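Local coordinates for protein alpha-galactosidase (PDB 3A5V) that hydrolyses terminal alpha-galactosyl residues of galactosides, working as a tetrameric, N-glycosylated enzyme of glycoside hydrolase family 27, at residues A[295-300]-A[317-322]; A[323-328]-A[386-391]; A[301-306]-A[345-350]. One frame throughout, in Å; residues are numbered along the deposited sequence.

Contact 1: residues A[295-300]-A[317-322]; sequences QDSSFS and NLANNT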
loop_
_atom_site.group_PDB
_atom_site.type_symbol
_atom_site.label_atom_id
_atom_site.label_comp_id
_atom_site.label_asym_id
_atom_site.label_seq_id
_atom_site.Cartn_x
_atom_site.Cartn_y
_atom_site.Cartn_z
ATOM N N GLN A 295 -23.694 10.498 24.579
ATOM C CA GLN A 295 -23.468 9.908 25.903
ATOM C C GLN A 295 -24.367 8.695 26.155
ATOM O O GLN A 295 -24.442 8.193 27.281
ATOM C CB GLN A 295 -23.698 10.985 26.978
ATOM C CG GLN A 295 -22.692 12.142 26.861
ATOM C CD GLN A 295 -21.264 11.701 27.166
ATOM O OE1 GLN A 295 -20.963 11.301 28.295
ATOM N NE2 GLN A 295 -20.376 11.752 26.153
ATOM N N ASP A 296 -25.041 8.225 25.108
ATOM C CA ASP A 296 -25.986 7.099 25.237
ATOM C C ASP A 296 -25.380 5.810 25.814
ATOM O O ASP A 296 -24.290 5.384 25.414
ATOM C CB ASP A 296 -26.652 6.792 23.888
ATOM C CG ASP A 296 -27.640 5.651 23.987
ATOM O OD1 ASP A 296 -28.773 5.882 24.460
ATOM O OD2 ASP A 296 -27.270 4.514 23.622
ATOM N N SER A 297 -26.123 5.166 26.717
ATOM C CA SER A 297 -25.644 3.960 27.420
ATOM C C SER A 297 -25.405 2.716 26.561
ATOM O O SER A 297 -24.726 1.782 27.004
ATOM C CB SER A 297 -26.581 3.624 28.599
ATOM O OG SER A 297 -27.863 3.287 28.105
ATOM N N SER A 298 -25.941 2.680 25.342
ATOM C CA SER A 298 -25.627 1.579 24.427
ATOM C C SER A 298 -24.258 1.717 23.762
ATOM O O SER A 298 -23.791 0.768 23.137
ATOM C CB SER A 298 -26.722 1.400 23.365
ATOM O OG SER A 298 -27.937 1.054 24.007
ATOM N N PHE A 299 -23.625 2.898 23.866
ATOM C CA PHE A 299 -22.218 3.070 23.415
ATOM C C PHE A 299 -21.947 2.698 21.951
ATOM O O PHE A 299 -20.832 2.280 21.626
ATOM C CB PHE A 299 -21.277 2.212 24.276
ATOM C CG PHE A 299 -21.414 2.465 25.727
ATOM C CD1 PHE A 299 -21.471 3.744 26.206
ATOM C CD2 PHE A 299 -21.501 1.435 26.605
ATOM C CE1 PHE A 299 -21.617 3.958 27.508
ATOM C CE2 PHE A 299 -21.634 1.675 27.888
ATOM C CZ PHE A 299 -21.688 2.934 28.337
ATOM N N SER A 300 -22.941 2.879 21.086
ATOM C CA SER A 300 -22.856 2.420 19.711
ATOM C C SER A 300 -22.847 3.609 18.753
ATOM O O SER A 300 -23.773 4.412 18.789
ATOM C CB SER A 300 -24.084 1.548 19.417
ATOM O OG SER A 300 -23.928 0.870 18.195
ATOM N N ASN A 317 -28.493 2.307 17.081
ATOM C CA ASN A 317 -29.260 2.054 18.307
ATOM C C ASN A 317 -28.916 2.991 19.451
ATOM O O ASN A 317 -27.739 3.376 19.641
ATOM C CB ASN A 317 -28.974 0.639 18.821
ATOM C CG ASN A 317 -29.199 -0.421 17.774
ATOM O OD1 ASN A 317 -28.246 -0.962 17.222
ATOM N ND2 ASN A 317 -30.460 -0.718 17.487
ATOM N N LEU A 318 -29.960 3.308 20.217
ATOM C CA LEU A 318 -29.861 4.024 21.482
ATOM C C LEU A 318 -30.514 3.155 22.570
ATOM O O LEU A 318 -31.046 2.076 22.272
ATOM C CB LEU A 318 -30.556 5.385 21.377
ATOM C CG LEU A 318 -30.049 6.396 20.332
ATOM C CD1 LEU A 318 -30.985 7.608 20.277
ATOM C CD2 LEU A 318 -28.604 6.822 20.610
ATOM N N ALA A 319 -30.466 3.612 23.818
ATOM C CA ALA A 319 -30.939 2.811 24.961
ATOM C C ALA A 319 -32.456 2.552 24.862
ATOM O O ALA A 319 -33.176 3.288 24.176
ATOM C CB ALA A 319 -30.602 3.532 26.280
ATOM N N ASN A 320 -32.928 1.488 25.512
ATOM C CA ASN A 320 -34.380 1.226 25.627
ATOM C C ASN A 320 -35.095 1.069 24.289
ATOM O O ASN A 320 -36.218 1.581 24.085
ATOM C CB ASN A 320 -35.051 2.315 26.466
ATOM C CG ASN A 320 -34.340 2.547 27.778
ATOM O OD1 ASN A 320 -34.039 3.689 28.144
ATOM N ND2 ASN A 320 -34.024 1.464 28.479
ATOM N N ASN A 321 -34.427 0.362 23.383
ATOM C CA ASN A 321 -34.984 0.017 22.084
ATOM C C ASN A 321 -35.313 1.237 21.208
ATOM O O ASN A 321 -36.202 1.173 20.359
ATOM C CB ASN A 321 -36.220 -0.888 22.283
ATOM C CG ASN A 321 -36.463 -1.819 21.128
ATOM O OD1 ASN A 321 -35.535 -2.227 20.430
ATOM N ND2 ASN A 321 -37.731 -2.170 20.914
ATOM N N THR A 322 -34.621 2.356 21.414
ATOM C CA THR A 322 -34.845 3.526 20.566
ATOM C C THR A 322 -33.744 3.591 19.491
ATOM O O THR A 322 -32.791 2.805 19.535
ATOM C CB THR A 322 -34.958 4.836 21.380
ATOM O OG1 THR A 322 -33.732 5.072 22.082
ATOM C CG2 THR A 322 -36.143 4.753 22.405
HETATM O O HOH W 1 -25.764 4.297 21.450
HETATM O O HOH W 2 -29.431 -0.593 22.602
HETATM O O HOH W 3 -26.218 4.894 17.623
HETATM O O HOH W 4 -25.513 1.547 16.305
#

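Contact 2: residues A[323-328]-A[386-391]; sequences QVVILL and RLLKFM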
loop_
_atom_site.group_PDB
_atom_site.type_symbol
_atom_site.label_atom_id
_atom_site.label_comp_id
_atom_site.label_asym_id
_atom_site.label_seq_id
_atom_site.Cartn_x
_atom_site.Cartn_y
_atom_site.Cartn_z
ATOM N N GLN A 323 -33.898 4.496 18.523
ATOM C CA GLN A 323 -32.979 4.560 17.369
ATOM C C GLN A 323 -32.660 5.996 17.048
ATOM O O GLN A 323 -33.554 6.849 17.069
ATOM C CB GLN A 323 -33.621 3.922 16.128
ATOM C CG GLN A 323 -32.639 3.499 14.989
ATOM C CD GLN A 323 -31.901 2.192 15.294
ATOM O OE1 GLN A 323 -32.147 1.549 16.310
ATOM N NE2 GLN A 323 -30.972 1.817 14.425
ATOM N N VAL A 324 -31.399 6.273 16.731
ATOM C CA VAL A 324 -31.061 7.590 16.190
ATOM C C VAL A 324 -31.025 7.471 14.662
ATOM O O VAL A 324 -30.531 6.476 14.123
ATOM C CB VAL A 324 -29.742 8.194 16.787
ATOM C CG1 VAL A 324 -28.509 7.367 16.380
ATOM C CG2 VAL A 324 -29.570 9.667 16.349
ATOM N N VAL A 325 -31.599 8.456 13.981
ATOM C CA VAL A 325 -31.611 8.497 12.519
ATOM C C VAL A 325 -31.193 9.883 12.073
ATOM O O VAL A 325 -31.706 10.886 12.577
ATOM C CB VAL A 325 -32.994 8.087 11.917
ATOM C CG1 VAL A 325 -33.027 8.272 10.387
ATOM C CG2 VAL A 325 -33.305 6.619 12.268
ATOM N N ILE A 326 -30.243 9.939 11.143
ATOM C CA ILE A 326 -29.784 11.221 10.596
ATOM C C ILE A 326 -29.892 11.260 9.078
ATOM O O ILE A 326 -29.317 10.408 8.377
ATOM C CB ILE A 326 -28.310 11.532 10.985
ATOM C CG1 ILE A 326 -28.127 11.441 12.506
ATOM C CG2 ILE A 326 -27.891 12.915 10.461
ATOM C CD1 ILE A 326 -26.768 11.003 12.932
ATOM N N LEU A 327 -30.607 12.268 8.574
ATOM C CA LEU A 327 -30.621 12.572 7.141
ATOM C C LEU A 327 -29.594 13.661 6.903
ATOM O O LEU A 327 -29.668 14.729 7.507
ATOM C CB LEU A 327 -32.011 13.067 6.699
ATOM C CG LEU A 327 -33.176 12.138 7.051
ATOM C CD1 LEU A 327 -34.495 12.909 6.923
ATOM C CD2 LEU A 327 -33.147 10.911 6.159
ATOM N N LEU A 328 -28.631 13.393 6.034
ATOM C CA LEU A 328 -27.572 14.374 5.786
ATOM C C LEU A 328 -27.563 14.737 4.310
ATOM O O LEU A 328 -27.463 13.864 3.430
ATOM C CB LEU A 328 -26.201 13.833 6.230
ATOM C CG LEU A 328 -24.950 14.716 6.090
ATOM C CD1 LEU A 328 -23.905 14.224 7.091
ATOM C CD2 LEU A 328 -24.380 14.641 4.680
ATOM N N ARG A 386 -31.022 16.521 9.458
ATOM C CA ARG A 386 -32.115 16.396 10.422
ATOM C C ARG A 386 -31.736 15.228 11.329
ATOM O O ARG A 386 -31.376 14.153 10.840
ATOM C CB ARG A 386 -33.482 16.156 9.751
ATOM C CG ARG A 386 -33.968 17.324 8.856
ATOM C CD ARG A 386 -34.270 18.609 9.657
ATOM N NE ARG A 386 -35.434 18.468 10.540
ATOM C CZ ARG A 386 -36.705 18.584 10.144
ATOM N NH1 ARG A 386 -36.996 18.843 8.866
ATOM N NH2 ARG A 386 -37.687 18.439 11.031
ATOM N N LEU A 387 -31.802 15.467 12.635
ATOM C CA LEU A 387 -31.390 14.509 13.651
ATOM C C LEU A 387 -32.643 14.027 14.372
ATOM O O LEU A 387 -33.330 14.827 15.041
ATOM C CB LEU A 387 -30.423 15.169 14.656
ATOM C CG LEU A 387 -30.079 14.340 15.905
ATOM C CD1 LEU A 387 -29.435 13.005 15.532
ATOM C CD2 LEU A 387 -29.186 15.114 16.875
ATOM N N LEU A 388 -32.929 12.732 14.244
ATOM C CA LEU A 388 -34.195 12.171 14.697
ATOM C C LEU A 388 -33.974 11.093 15.726
ATOM O O LEU A 388 -32.981 10.338 15.652
ATOM C CB LEU A 388 -34.979 11.550 13.518
ATOM C CG LEU A 388 -35.122 12.411 12.254
ATOM C CD1 LEU A 388 -35.755 11.589 11.117
ATOM C CD2 LEU A 388 -35.924 13.697 12.542
ATOM N N LYS A 389 -34.906 11.012 16.675
ATOM C CA LYS A 389 -34.990 9.859 17.562
ATOM C C LYS A 389 -36.322 9.136 17.382
ATOM O O LYS A 389 -37.394 9.737 17.521
ATOM C CB LYS A 389 -34.807 10.278 19.029
ATOM C CG LYS A 389 -34.797 9.083 20.005
ATOM C CD LYS A 389 -34.695 9.575 21.442
ATOM C CE LYS A 389 -34.755 8.422 22.444
ATOM N NZ LYS A 389 -34.620 8.968 23.815
ATOM N N PHE A 390 -36.232 7.845 17.067
ATOM C CA PHE A 390 -37.398 6.967 16.965
ATOM C C PHE A 390 -37.633 6.385 18.342
ATOM O O PHE A 390 -36.713 5.803 18.930
ATOM C CB PHE A 390 -37.147 5.850 15.935
ATOM C CG PHE A 390 -37.345 6.287 14.495
ATOM C CD1 PHE A 390 -36.528 7.261 13.925
ATOM C CD2 PHE A 390 -38.349 5.716 13.721
ATOM C CE1 PHE A 390 -36.717 7.688 12.577
ATOM C CE2 PHE A 390 -38.550 6.110 12.393
ATOM C CZ PHE A 390 -37.737 7.110 11.814
ATOM N N MET A 391 -38.850 6.551 18.861
ATOM C CA MET A 391 -39.143 6.220 20.261
ATOM C C MET A 391 -39.421 4.734 20.478
ATOM O O MET A 391 -39.589 4.272 21.603
ATOM C CB MET A 391 -40.288 7.098 20.796
ATOM C CG MET A 391 -40.004 8.586 20.707
ATOM S SD MET A 391 -38.559 9.137 21.660
ATOM C CE MET A 391 -39.227 9.015 23.311
#

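Contact 3: residues A[301-306]-A[345-350]; sequences PANRIW and WVYNLP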
loop_
_atom_site.group_PDB
_atom_site.type_symbol
_atom_site.label_atom_id
_atom_site.label_comp_id
_atom_site.label_asym_id
_atom_site.label_seq_id
_atom_site.Cartn_x
_atom_site.Cartn_y
_atom_site.Cartn_z
ATOM N N PRO A 301 -21.812 3.730 17.890
ATOM C CA PRO A 301 -21.893 4.749 16.842
ATOM C C PRO A 301 -23.048 4.468 15.874
ATOM O O PRO A 301 -23.395 3.298 15.631
ATOM C CB PRO A 301 -20.558 4.595 16.078
ATOM C CG PRO A 301 -19.632 3.939 17.033
ATOM C CD PRO A 301 -20.527 3.001 17.848
ATOM N N ALA A 302 -23.620 5.525 15.300
ATOM C CA ALA A 302 -24.584 5.339 14.206
ATOM C C ALA A 302 -23.814 4.858 12.968
ATOM O O ALA A 302 -22.655 5.245 12.782
ATOM C CB ALA A 302 -25.350 6.655 13.908
ATOM N N ASN A 303 -24.448 4.012 12.147
ATOM C CA ASN A 303 -23.842 3.493 10.912
ATOM C C ASN A 303 -24.341 4.246 9.684
ATOM O O ASN A 303 -25.503 4.639 9.652
ATOM C CB ASN A 303 -24.182 1.993 10.732
ATOM C CG ASN A 303 -23.753 1.156 11.923
ATOM O OD1 ASN A 303 -24.564 0.459 12.563
ATOM N ND2 ASN A 303 -22.487 1.240 12.248
ATOM N N ARG A 304 -23.487 4.428 8.668
ATOM C CA ARG A 304 -23.957 5.023 7.413
ATOM C C ARG A 304 -24.631 3.930 6.550
ATOM O O ARG A 304 -23.974 3.003 6.068
ATOM C CB ARG A 304 -22.827 5.744 6.646
ATOM C CG ARG A 304 -23.318 6.491 5.388
ATOM C CD ARG A 304 -22.334 7.559 4.918
ATOM N NE ARG A 304 -21.232 7.027 4.113
ATOM C CZ ARG A 304 -20.152 7.732 3.751
ATOM N NH1 ARG A 304 -19.989 8.995 4.149
ATOM N NH2 ARG A 304 -19.210 7.155 3.019
ATOM N N ILE A 305 -25.935 4.059 6.366
ATOM C CA ILE A 305 -26.765 3.046 5.710
ATOM C C ILE A 305 -26.663 3.143 4.183
ATOM O O ILE A 305 -26.550 2.121 3.506
ATOM C CB ILE A 305 -28.253 3.183 6.151
ATOM C CG1 ILE A 305 -28.356 3.056 7.674
ATOM C CG2 ILE A 305 -29.162 2.130 5.445
ATOM C CD1 ILE A 305 -27.633 1.804 8.253
ATOM N N TRP A 306 -26.680 4.364 3.659
ATOM C CA TRP A 306 -26.447 4.578 2.231
ATOM C C TRP A 306 -25.896 5.950 1.903
ATOM O O TRP A 306 -25.945 6.883 2.727
ATOM C CB TRP A 306 -27.701 4.298 1.367
ATOM C CG TRP A 306 -29.037 4.936 1.768
ATOM C CD1 TRP A 306 -30.142 4.260 2.203
ATOM C CD2 TRP A 306 -29.435 6.328 1.675
ATOM N NE1 TRP A 306 -31.191 5.128 2.399
ATOM C CE2 TRP A 306 -30.778 6.405 2.109
ATOM C CE3 TRP A 306 -28.778 7.514 1.299
ATOM C CZ2 TRP A 306 -31.493 7.619 2.156
ATOM C CZ3 TRP A 306 -29.483 8.725 1.350
ATOM C CH2 TRP A 306 -30.830 8.765 1.784
ATOM N N TRP A 345 -33.519 -0.057 9.741
ATOM C CA TRP A 345 -33.195 -1.342 10.381
ATOM C C TRP A 345 -32.679 -2.400 9.373
ATOM O O TRP A 345 -32.968 -3.603 9.505
ATOM C CB TRP A 345 -34.406 -1.865 11.194
ATOM C CG TRP A 345 -34.660 -0.993 12.407
ATOM C CD1 TRP A 345 -33.978 -1.026 13.586
ATOM C CD2 TRP A 345 -35.629 0.049 12.534
ATOM N NE1 TRP A 345 -34.470 -0.080 14.451
ATOM C CE2 TRP A 345 -35.484 0.598 13.835
ATOM C CE3 TRP A 345 -36.613 0.575 11.681
ATOM C CZ2 TRP A 345 -36.276 1.648 14.302
ATOM C CZ3 TRP A 345 -37.405 1.624 12.140
ATOM C CH2 TRP A 345 -37.237 2.144 13.450
ATOM N N VAL A 346 -31.893 -1.953 8.386
ATOM C CA VAL A 346 -31.367 -2.863 7.353
ATOM C C VAL A 346 -30.685 -4.130 7.910
ATOM O O VAL A 346 -30.897 -5.215 7.375
ATOM C CB VAL A 346 -30.433 -2.135 6.305
ATOM C CG1 VAL A 346 -29.196 -1.480 6.972
ATOM C CG2 VAL A 346 -30.025 -3.086 5.147
ATOM N N TYR A 347 -29.887 -4.001 8.976
ATOM C CA TYR A 347 -29.124 -5.145 9.477
ATOM C C TYR A 347 -30.028 -6.181 10.149
ATOM O O TYR A 347 -29.616 -7.331 10.361
ATOM C CB TYR A 347 -27.963 -4.697 10.378
ATOM C CG TYR A 347 -27.072 -3.682 9.670
ATOM C CD1 TYR A 347 -26.459 -3.995 8.446
ATOM C CD2 TYR A 347 -26.874 -2.407 10.206
ATOM C CE1 TYR A 347 -25.678 -3.053 7.773
ATOM C CE2 TYR A 347 -26.065 -1.473 9.562
ATOM C CZ TYR A 347 -25.488 -1.801 8.341
ATOM O OH TYR A 347 -24.710 -0.872 7.708
ATOM N N ASN A 348 -31.262 -5.771 10.454
ATOM C CA ASN A 348 -32.263 -6.693 11.007
ATOM C C ASN A 348 -33.124 -7.403 9.970
ATOM O O ASN A 348 -33.917 -8.265 10.335
ATOM C CB ASN A 348 -33.179 -5.980 12.005
ATOM C CG ASN A 348 -32.439 -5.500 13.235
ATOM O OD1 ASN A 348 -32.105 -4.316 13.348
ATOM N ND2 ASN A 348 -32.198 -6.406 14.170
ATOM N N LEU A 349 -33.006 -7.037 8.694
ATOM C CA LEU A 349 -33.846 -7.669 7.666
ATOM C C LEU A 349 -33.643 -9.196 7.656
ATOM O O LEU A 349 -32.511 -9.669 7.836
ATOM C CB LEU A 349 -33.564 -7.067 6.283
ATOM C CG LEU A 349 -34.047 -5.631 6.097
ATOM C CD1 LEU A 349 -33.468 -5.060 4.813
ATOM C CD2 LEU A 349 -35.597 -5.547 6.101
ATOM N N PRO A 350 -34.726 -9.975 7.426
ATOM C CA PRO A 350 -36.075 -9.585 7.042
ATOM C C PRO A 350 -37.013 -9.268 8.226
ATOM O O PRO A 350 -38.206 -9.036 8.010
ATOM C CB PRO A 350 -36.567 -10.841 6.330
ATOM C CG PRO A 350 -36.014 -11.946 7.216
ATOM C CD PRO A 350 -34.602 -11.447 7.526
#

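Contact 1: residues A[295-300]-A[317-322]
Asp-296 and Ala-319 carry the tight part of this contact: Ala-319 N donates to Asp-296 OD1 at 2.9 Å with an N-H...O angle of 158°. The donor meets OD1 on the syn side, 15° out of the carboxylate plane. Asp-296 CG is set anti to the backbone N (chi1 -179°), 3.7 Å from Leu-318 CD2. The second oxygen works within its own chain segment: Ser-298 N meets Asp-296 OD2 at 2.8 Å from above the carboxylate plane, an Asx turn inside the type I turn 296-299. Facing it is the type I' turn 319-322, where Ala-319 O is gripped by both Thr-322 N and Thr-322 OG1. Direct contact thins out from Ser-298 to Ser-300, and water takes over. One water accepts from Ser-300 N and lies within donating distance of Asp-296 OD2 (2.7 Å) and Asn-317 O; a second joins Ser-298 OG to Leu-318 O. A third sits between Ser-300 O and Asn-317 O, though not every acceptor near the first and third waters can have a proton. Replacing Asp-296 by an alanine would probably leave Ala-319 N and Ser-298 N without their acceptors and set the turn 296-299 freer to move. A bound polyether, probably from the crystallisation liquor, sits against this surface junction, about 3 Å from the Asp-296 side chain. The chemistry implies that one carboxylate, with bridging waters, ties the loop after barrel helix 288-294 to the hairpin tip of the C-terminal sheet, largely through polar rather than apolar contacts.

Contact 2: residues A[323-328]-A[386-391]
Leu-387 reaches Val-324 and Ile-326 because its CG stands anti to the backbone N (chi1 171°) and chi2 of 59° places CD1 on the side of the neighbouring strand. There CD1 lies 3.4 Å from Val-324 CG2, tighter than usual van der Waals contact, and 3.6 Å from Ile-326 CG1. Ile-326 and Leu-387 run side by side, pointing the same way, whereas Val-324 crosses the leucine at a slant. On the reverse face, Phe-390 has CG beside its own backbone N, and its ring atom CE1 comes within 3.6 Å of Val-325 CG2.

The backbones are antiparallel, their axes 4.7 Å apart at an angle of 157°. Three hydrogen-bonded pairs, Gln-323/Phe-390, Val-325/Leu-388 and Leu-327/Arg-386, each exchange two N-H...O bonds. The shortest, Leu-388 N to Val-325 O, is 2.8 Å. The longest, Gln-323 N to Phe-390 O, is 3.1 Å. Between them lie CA-H...O contacts such as Ile-326 CA to Arg-386 O at 3.3 Å.

On the face of Val-324, Ile-326 and Leu-387, Ile-326 packs on Thr-259 and Ala-263 of barrel helix 251-263 and Leu-387 on Trp-364. On the other, Leu-327 and Leu-388 pack against strand 375-380, and Phe-390 meets Trp-341 edge-to-face. Polar ends leave the pair: Gln-323 bonds Ser-315, Arg-386 forms a salt bridge with Asp-362, and Lys-389 NZ bonds a bound polyether. The chemistry implies a central strand pair: alternate residues bond across it, Val-324, Ile-326, Leu-387 and Lys-389 bond outward to strand 311-318 and the chain at 361-363, and mostly apolar side chains cover both faces.

Contact 3: residues A[301-306]-A[345-350]
Strand 303-308, an outermost strand of the C-terminal antiparallel sheet, meets the 3-10 segment 346-348 through Ile-305, Asn-303, Val-346 and Tyr-347. Ile-305 is the hub. Its CD1 reaches Val-346 CG1 at 3.9 Å, the two side chains approaching tip to tip, and Ile-305 CG2 lies just as far from the same methyl. CD1 also comes within 3.9 Å of Tyr-347 CE2, but here isoleucine and tyrosine slide past each other in opposite directions. Val-346 has CG1 between its backbone N and carbonyl carbon (chi1 60°), and that methyl stands 3.8 Å above the Tyr-347 ring plane, over its centre. One methyl thus touches both the isoleucine and a face of the neighbouring ring.

Asn-303 adds an oblique crossing: its OD1 lies 3.9 Å from Tyr-347 CE2, with amide and ring planes 83° apart. The contact is small, 159 Å² in all, and the two segments meet by van der Waals contact; the 3-10 turn is held by its own backbone, Asn-348 N donating to Trp-345 O at 2.9 Å.

The polar end of the tyrosine belongs to the assembly. Tyr-347 OH hydrogen-bonds Asp-198 of the second subunit, the ring makes a cation-pi contact with Arg-214 of that subunit, and Ile-305 O accepts from its Arg-196. In its own sheet, helix-like backbone angles at Ile-305, with Ile-305 and Trp-306 both bonded to Leu-313, are consistent with a beta bulge. The arrangement is that of a sheet-edge strand, probably bulged, packed on a 3-10 turn at a subunit interface of the tetramer.

How the contacts relate
All three contacts reach the same antiparallel C-terminal sheet. Contact 2 is the buried one, pairing strands 322-329 and 384-390 by backbone hydrogen bonds with mostly apolar faces; contact 1 is a surface junction run by a carboxylate and waters; contact 3 is partly buried, apolar between its segments but polar toward another subunit. Contacts 1 and 2 meet where Thr-322 CB lies 3.2 Å from Phe-390 O, since Thr-322 leads into strand 322-329, which pairs with 384-390. Contact 3 adjoins contact 1 in sequence at Ser-300 and Pro-301, and touches contact 2 through Trp-345 CH2, 3.8 Å from Phe-390 CD2. Chemistry thus follows place: barrel junction, sheet centre, then oligomer edge.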